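Local structure of aldehyde dehydrogenase (Trypanosoma brucei, 5MYP) at residues D64-R69 with E342-I347; V243-M248 with K284-D289. The protein probably oxidises aldehydes to carboxylic acids with NAD+ as the electron acceptor. All blocks are in the same frame, centred on the assembly; numbering follows the deposited sequence.

Interaction 1: D64-R69 with E342-I347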
loop_
_atom_site.group_PDB
_atom_site.type_symbol
_atom_site.label_atom_id
_atom_site.label_comp_id
_atom_site.label_asym_id
_atom_site.label_seq_id
_atom_site.Cartn_x
_atom_site.Cartn_y
_atom_site.Cartn_z
ATOM N N ASP A 64 2.877 -9.208 -32.760
ATOM C CA ASP A 64 3.836 -9.132 -31.649
ATOM C C ASP A 64 4.178 -10.484 -31.014
ATOM O O ASP A 64 5.353 -10.779 -30.802
ATOM C CB ASP A 64 3.316 -8.200 -30.539
ATOM C CG ASP A 64 3.279 -6.734 -30.954
ATOM O OD1 ASP A 64 4.101 -6.299 -31.788
ATOM O OD2 ASP A 64 2.425 -5.999 -30.419
ATOM N N ARG A 65 3.151 -11.284 -30.719
ATOM C CA ARG A 65 3.295 -12.511 -29.913
ATOM C C ARG A 65 3.162 -13.830 -30.686
ATOM O O ARG A 65 3.506 -14.885 -30.148
ATOM C CB ARG A 65 2.252 -12.505 -28.792
ATOM C CG ARG A 65 2.349 -11.319 -27.840
ATOM C CD ARG A 65 3.361 -11.552 -26.727
ATOM N NE ARG A 65 4.703 -11.805 -27.237
ATOM C CZ ARG A 65 5.228 -13.017 -27.374
ATOM N NH1 ARG A 65 6.442 -13.154 -27.860
ATOM N NH2 ARG A 65 4.539 -14.094 -27.035
ATOM N N ARG A 66 2.690 -13.770 -31.933
ATOM C CA ARG A 66 2.223 -14.968 -32.678
ATOM C C ARG A 66 1.156 -15.759 -31.899
ATOM O O ARG A 66 1.066 -16.991 -31.999
ATOM C CB ARG A 66 3.384 -15.868 -33.117
ATOM C CG ARG A 66 3.050 -16.739 -34.329
ATOM C CD ARG A 66 4.265 -17.484 -34.838
ATOM N NE ARG A 66 4.772 -18.427 -33.840
ATOM C CZ ARG A 66 6.036 -18.835 -33.719
ATOM N NH1 ARG A 66 6.994 -18.392 -34.530
ATOM N NH2 ARG A 66 6.346 -19.700 -32.757
ATOM N N ARG A 67 0.352 -15.029 -31.127
ATOM C CA ARG A 67 -0.708 -15.606 -30.323
ATOM C C ARG A 67 -1.963 -15.675 -31.191
ATOM O O ARG A 67 -2.286 -14.713 -31.897
ATOM C CB ARG A 67 -0.916 -14.739 -29.078
ATOM C CG ARG A 67 -1.941 -15.267 -28.095
ATOM C CD ARG A 67 -1.462 -15.174 -26.648
ATOM N NE ARG A 67 -0.810 -13.916 -26.275
ATOM C CZ ARG A 67 -1.442 -12.766 -26.073
ATOM N NH1 ARG A 67 -2.750 -12.682 -26.250
ATOM N NH2 ARG A 67 -0.756 -11.690 -25.712
ATOM N N HIS A 68 -2.651 -16.816 -31.154
ATOM C CA HIS A 68 -3.865 -17.030 -31.957
ATOM C C HIS A 68 -4.994 -16.115 -31.473
ATOM O O HIS A 68 -5.096 -15.835 -30.275
ATOM C CB HIS A 68 -4.306 -18.498 -31.876
ATOM C CG HIS A 68 -5.308 -18.897 -32.917
ATOM N ND1 HIS A 68 -6.659 -18.655 -32.787
ATOM C CD2 HIS A 68 -5.156 -19.551 -34.093
ATOM C CE1 HIS A 68 -7.294 -19.123 -33.847
ATOM N NE2 HIS A 68 -6.406 -19.675 -34.653
ATOM N N ARG A 69 -5.816 -15.648 -32.416
ATOM C CA ARG A 69 -6.945 -14.747 -32.138
ATOM C C ARG A 69 -7.818 -15.204 -30.967
ATOM O O ARG A 69 -8.159 -14.413 -30.088
ATOM C CB ARG A 69 -7.817 -14.599 -33.389
ATOM C CG ARG A 69 -9.190 -14.004 -33.131
ATOM C CD ARG A 69 -10.004 -13.942 -34.404
ATOM N NE ARG A 69 -11.406 -13.660 -34.111
ATOM C CZ ARG A 69 -11.950 -12.446 -34.025
ATOM N NH1 ARG A 69 -11.226 -11.345 -34.220
ATOM N NH2 ARG A 69 -13.247 -12.331 -33.749
ATOM N N GLU A 342 15.172 -21.836 -33.891
ATOM C CA GLU A 342 15.716 -20.532 -33.508
ATOM C C GLU A 342 15.229 -19.386 -34.388
ATOM O O GLU A 342 14.890 -18.321 -33.873
ATOM C CB GLU A 342 17.250 -20.578 -33.519
ATOM C CG GLU A 342 17.915 -19.301 -33.015
ATOM C CD GLU A 342 19.369 -19.484 -32.613
ATOM O OE1 GLU A 342 19.904 -20.608 -32.722
ATOM O OE2 GLU A 342 19.974 -18.487 -32.175
ATOM N N ALA A 343 15.191 -19.604 -35.701
ATOM C CA ALA A 343 14.798 -18.559 -36.661
ATOM C C ALA A 343 13.401 -17.991 -36.391
ATOM O O ALA A 343 13.194 -16.785 -36.504
ATOM C CB ALA A 343 14.877 -19.092 -38.087
ATOM N N THR A 344 12.461 -18.868 -36.032
ATOM C CA THR A 344 11.084 -18.480 -35.706
ATOM C C THR A 344 10.822 -18.366 -34.191
ATOM O O THR A 344 9.674 -18.184 -33.782
ATOM C CB THR A 344 10.079 -19.487 -36.306
ATOM O OG1 THR A 344 10.249 -20.770 -35.684
ATOM C CG2 THR A 344 10.262 -19.606 -37.831
ATOM N N LEU A 345 11.875 -18.474 -33.374
ATOM C CA LEU A 345 11.796 -18.369 -31.908
ATOM C C LEU A 345 10.712 -19.289 -31.311
ATOM O O LEU A 345 9.892 -18.873 -30.488
ATOM C CB LEU A 345 11.595 -16.906 -31.495
ATOM C CG LEU A 345 12.689 -15.913 -31.918
ATOM C CD1 LEU A 345 12.224 -14.479 -31.716
ATOM C CD2 LEU A 345 13.982 -16.168 -31.153
ATOM N N THR A 346 10.732 -20.541 -31.755
ATOM C CA THR A 346 9.746 -21.541 -31.369
ATOM C C THR A 346 10.410 -22.553 -30.449
ATOM O O THR A 346 11.422 -23.140 -30.823
ATOM C CB THR A 346 9.190 -22.269 -32.606
ATOM O OG1 THR A 346 8.627 -21.317 -33.515
ATOM C CG2 THR A 346 8.113 -23.251 -32.208
ATOM N N ILE A 347 9.860 -22.724 -29.247
ATOM C CA ILE A 347 10.270 -23.792 -28.330
ATOM C C ILE A 347 9.007 -24.510 -27.851
ATOM O O ILE A 347 8.154 -23.900 -27.211
ATOM C CB ILE A 347 11.048 -23.260 -27.103
ATOM C CG1 ILE A 347 12.293 -22.476 -27.537
ATOM C CG2 ILE A 347 11.442 -24.413 -26.171
ATOM C CD1 ILE A 347 13.022 -21.788 -26.399
#

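Interaction 2: V243-M248 with K284-D289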
loop_
_atom_site.group_PDB
_atom_site.type_symbol
_atom_site.label_atom_id
_atom_site.label_comp_id
_atom_site.label_asym_id
_atom_site.label_seq_id
_atom_site.Cartn_x
_atom_site.Cartn_y
_atom_site.Cartn_z
ATOM N N VAL A 243 -5.849 -33.118 -14.592
ATOM C CA VAL A 243 -4.691 -32.491 -13.937
ATOM C C VAL A 243 -3.680 -32.040 -14.995
ATOM O O VAL A 243 -3.262 -30.882 -15.004
ATOM C CB VAL A 243 -4.000 -33.451 -12.925
ATOM C CG1 VAL A 243 -2.652 -32.903 -12.453
ATOM C CG2 VAL A 243 -4.900 -33.722 -11.725
ATOM N N ALA A 244 -3.319 -32.959 -15.888
ATOM C CA ALA A 244 -2.312 -32.703 -16.922
ATOM C C ALA A 244 -2.782 -31.692 -17.968
ATOM O O ALA A 244 -1.992 -30.866 -18.433
ATOM C CB ALA A 244 -1.904 -34.006 -17.594
ATOM N N GLU A 245 -4.058 -31.770 -18.343
ATOM C CA GLU A 245 -4.634 -30.827 -19.304
ATOM C C GLU A 245 -4.620 -29.387 -18.785
ATOM O O GLU A 245 -4.286 -28.465 -19.528
ATOM C CB GLU A 245 -6.054 -31.248 -19.700
ATOM C CG GLU A 245 -6.066 -32.407 -20.694
ATOM C CD GLU A 245 -7.434 -33.045 -20.883
ATOM O OE1 GLU A 245 -8.336 -32.852 -20.036
ATOM O OE2 GLU A 245 -7.600 -33.760 -21.894
ATOM N N ARG A 246 -4.958 -29.208 -17.510
ATOM C CA ARG A 246 -4.967 -27.876 -16.900
ATOM C C ARG A 246 -3.552 -27.301 -16.766
ATOM O O ARG A 246 -3.323 -26.144 -17.125
ATOM C CB ARG A 246 -5.700 -27.900 -15.557
ATOM C CG ARG A 246 -7.196 -28.096 -15.746
ATOM C CD ARG A 246 -7.958 -28.332 -14.456
ATOM N NE ARG A 246 -9.380 -28.550 -14.742
ATOM C CZ ARG A 246 -10.348 -28.662 -13.833
ATOM N NH1 ARG A 246 -10.089 -28.574 -12.530
ATOM N NH2 ARG A 246 -11.603 -28.867 -14.235
ATOM N N ILE A 247 -2.614 -28.119 -16.285
ATOM C CA ILE A 247 -1.209 -27.700 -16.155
ATOM C C ILE A 247 -0.622 -27.358 -17.528
ATOM O O ILE A 247 -0.012 -26.301 -17.695
ATOM C CB ILE A 247 -0.337 -28.779 -15.457
ATOM C CG1 ILE A 247 -0.760 -28.938 -13.994
ATOM C CG2 ILE A 247 1.151 -28.422 -15.526
ATOM C CD1 ILE A 247 -0.243 -30.192 -13.314
ATOM N N MET A 248 -0.821 -28.248 -18.501
ATOM C CA MET A 248 -0.256 -28.072 -19.839
ATOM C C MET A 248 -0.855 -26.862 -20.556
ATOM O O MET A 248 -0.133 -26.134 -21.237
ATOM C CB MET A 248 -0.433 -29.352 -20.673
ATOM C CG MET A 248 0.221 -29.346 -22.049
ATOM S SD MET A 248 1.965 -28.864 -22.100
ATOM C CE MET A 248 2.690 -30.086 -21.014
ATOM N N LYS A 284 0.450 -33.276 -26.920
ATOM C CA LYS A 284 0.139 -33.765 -28.275
ATOM C C LYS A 284 -1.252 -33.331 -28.718
ATOM O O LYS A 284 -1.426 -32.854 -29.840
ATOM C CB LYS A 284 0.221 -35.297 -28.350
ATOM C CG LYS A 284 1.627 -35.864 -28.244
ATOM C CD LYS A 284 1.617 -37.390 -28.179
ATOM C CE LYS A 284 2.795 -37.937 -27.385
ATOM N NZ LYS A 284 4.113 -37.475 -27.904
ATOM N N ALA A 285 -2.229 -33.506 -27.830
ATOM C CA ALA A 285 -3.615 -33.113 -28.091
ATOM C C ALA A 285 -3.759 -31.619 -28.406
ATOM O O ALA A 285 -4.419 -31.254 -29.382
ATOM C CB ALA A 285 -4.498 -33.485 -26.910
ATOM N N MET A 286 -3.119 -30.768 -27.607
ATOM C CA MET A 286 -3.265 -29.312 -27.749
ATOM C C MET A 286 -2.493 -28.709 -28.929
ATOM O O MET A 286 -2.983 -27.781 -29.569
ATOM C CB MET A 286 -2.874 -28.604 -26.448
ATOM C CG MET A 286 -3.849 -28.879 -25.321
ATOM S SD MET A 286 -3.403 -28.079 -23.765
ATOM C CE MET A 286 -4.444 -28.985 -22.627
ATOM N N LEU A 287 -1.298 -29.221 -29.214
ATOM C CA LEU A 287 -0.468 -28.678 -30.296
ATOM C C LEU A 287 -0.712 -29.351 -31.642
ATOM O O LEU A 287 -0.500 -28.728 -32.686
ATOM C CB LEU A 287 1.014 -28.773 -29.934
ATOM C CG LEU A 287 1.418 -28.005 -28.674
ATOM C CD1 LEU A 287 2.889 -28.214 -28.367
ATOM C CD2 LEU A 287 1.101 -26.517 -28.790
ATOM N N GLY A 288 -1.145 -30.611 -31.616
ATOM C CA GLY A 288 -1.390 -31.382 -32.834
ATOM C C GLY A 288 -0.145 -32.090 -33.335
ATOM O O GLY A 288 0.973 -31.618 -33.137
ATOM N N ASP A 289 -0.360 -33.214 -34.014
ATOM C CA ASP A 289 0.713 -34.091 -34.486
ATOM C C ASP A 289 1.578 -33.419 -35.556
ATOM O O ASP A 289 2.811 -33.482 -35.487
ATOM C CB ASP A 289 0.110 -35.402 -35.024
ATOM C CG ASP A 289 1.161 -36.461 -35.353
ATOM O OD1 ASP A 289 2.103 -36.670 -34.557
ATOM O OD2 ASP A 289 1.026 -37.110 -36.411
#

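Interaction 1: D64-R69 with E342-I347
The backbones stay well apart where Arg-66, which has positive phi just past the end of helix 54-65, faces Thr-344 in the type I turn Glu-342 to Leu-345, their CA atoms 10.0 Å from each other. Arginine suits the place because its side chain is long enough to bridge that gap. With CG anti to the backbone N (chi1 -156°) the chain runs out toward the turn, then bends at chi3, and NH1 meets the turn while NH2 meets the first residue of the strand that follows. NH1 of Arg-66 donates to a lone pair of Thr-344 O, in the carbonyl plane, at 2.8 Å; NH2 of Arg-66 reaches Thr-346 OG1 at 2.9 Å, threonine offering a short hydroxyl that can accept. Both bonds are bent, near 140° at the hydrogen. The turn belongs to a beta hairpin in which Leu-345 and Thr-346 lie opposite the single residue Asp-341, a G1 beta bulge; Leu-345 has positive phi. Thr-346 OG1 also lies 2.8 Å from Thr-344 OG1, which bonds in turn to the carboxylate of Asp-341. The buried charge of Arg-66 is met by a salt bridge from NH1 to Glu-309, while NE donates to the carbonyl of Tyr-313.

Interaction 2: V243-M248 with K284-D289
Met-286, near the C-terminal end of helix 272-287, reaches across to Glu-245 and Met-248 on helix 240-252, the helix of a beta-alpha-beta crossover between the parallel neighbouring strands 229-232 and 264-268; helix 272-287 follows the second strand and packs against it. The closest backbone pair is Met-248 and Met-286, with CA atoms 8.6 Å apart. Contact with the backbone comes through the methyl of Met-286: its CE lies 3.1 Å from Glu-245 O, a tight approach for a methyl carbon, and 3.8 Å from Glu-245 CA. An unbranched methionine fits here because its chain, extended beyond CG (chi2 179°), is flexible and narrow enough to bring its terminal methyl end-on against the helix backbone. The aliphatic part of Glu-245 also borders this methyl, whereas its carboxylate forms a salt bridge with Lys-241 one turn earlier. Between the segments there is no hydrogen bond. Further apolar cover for Met-286 comes from Trp-249 and Ile-252 on helix 240-252 and from Phe-474 of the second subunit, so the packing extends into the dimer interface. Met-248 sets out toward the 284-289 segment and then curls back, so that its CG, not its sulfur, meets Met-286 SD at 4.2 Å.

In the fold
Interaction 2 is nested in sequence inside the long loop closed by interaction 1: residues 243-248 and 284-289 both fall between 64-69 and 342-347. The centres are 18 Å apart and the nearest atoms about 7 Å, without touching, on the same side of the chain's centre. Strand 346-353 links them: it begins in interaction 1, and its Pro-349 packs against Met-248 and Leu-287 of interaction 2. Tyr-313 accepts a hydrogen bond from Arg-66 through its backbone carbonyl and touches Leu-287. Interaction 1 thus ties the end of helix 54-65, in the N-terminal part of the chain, to the sheet containing strand 346-353, while interaction 2 joins two helices beside that sheet. Both segment pairs also include residues that meet the second subunit.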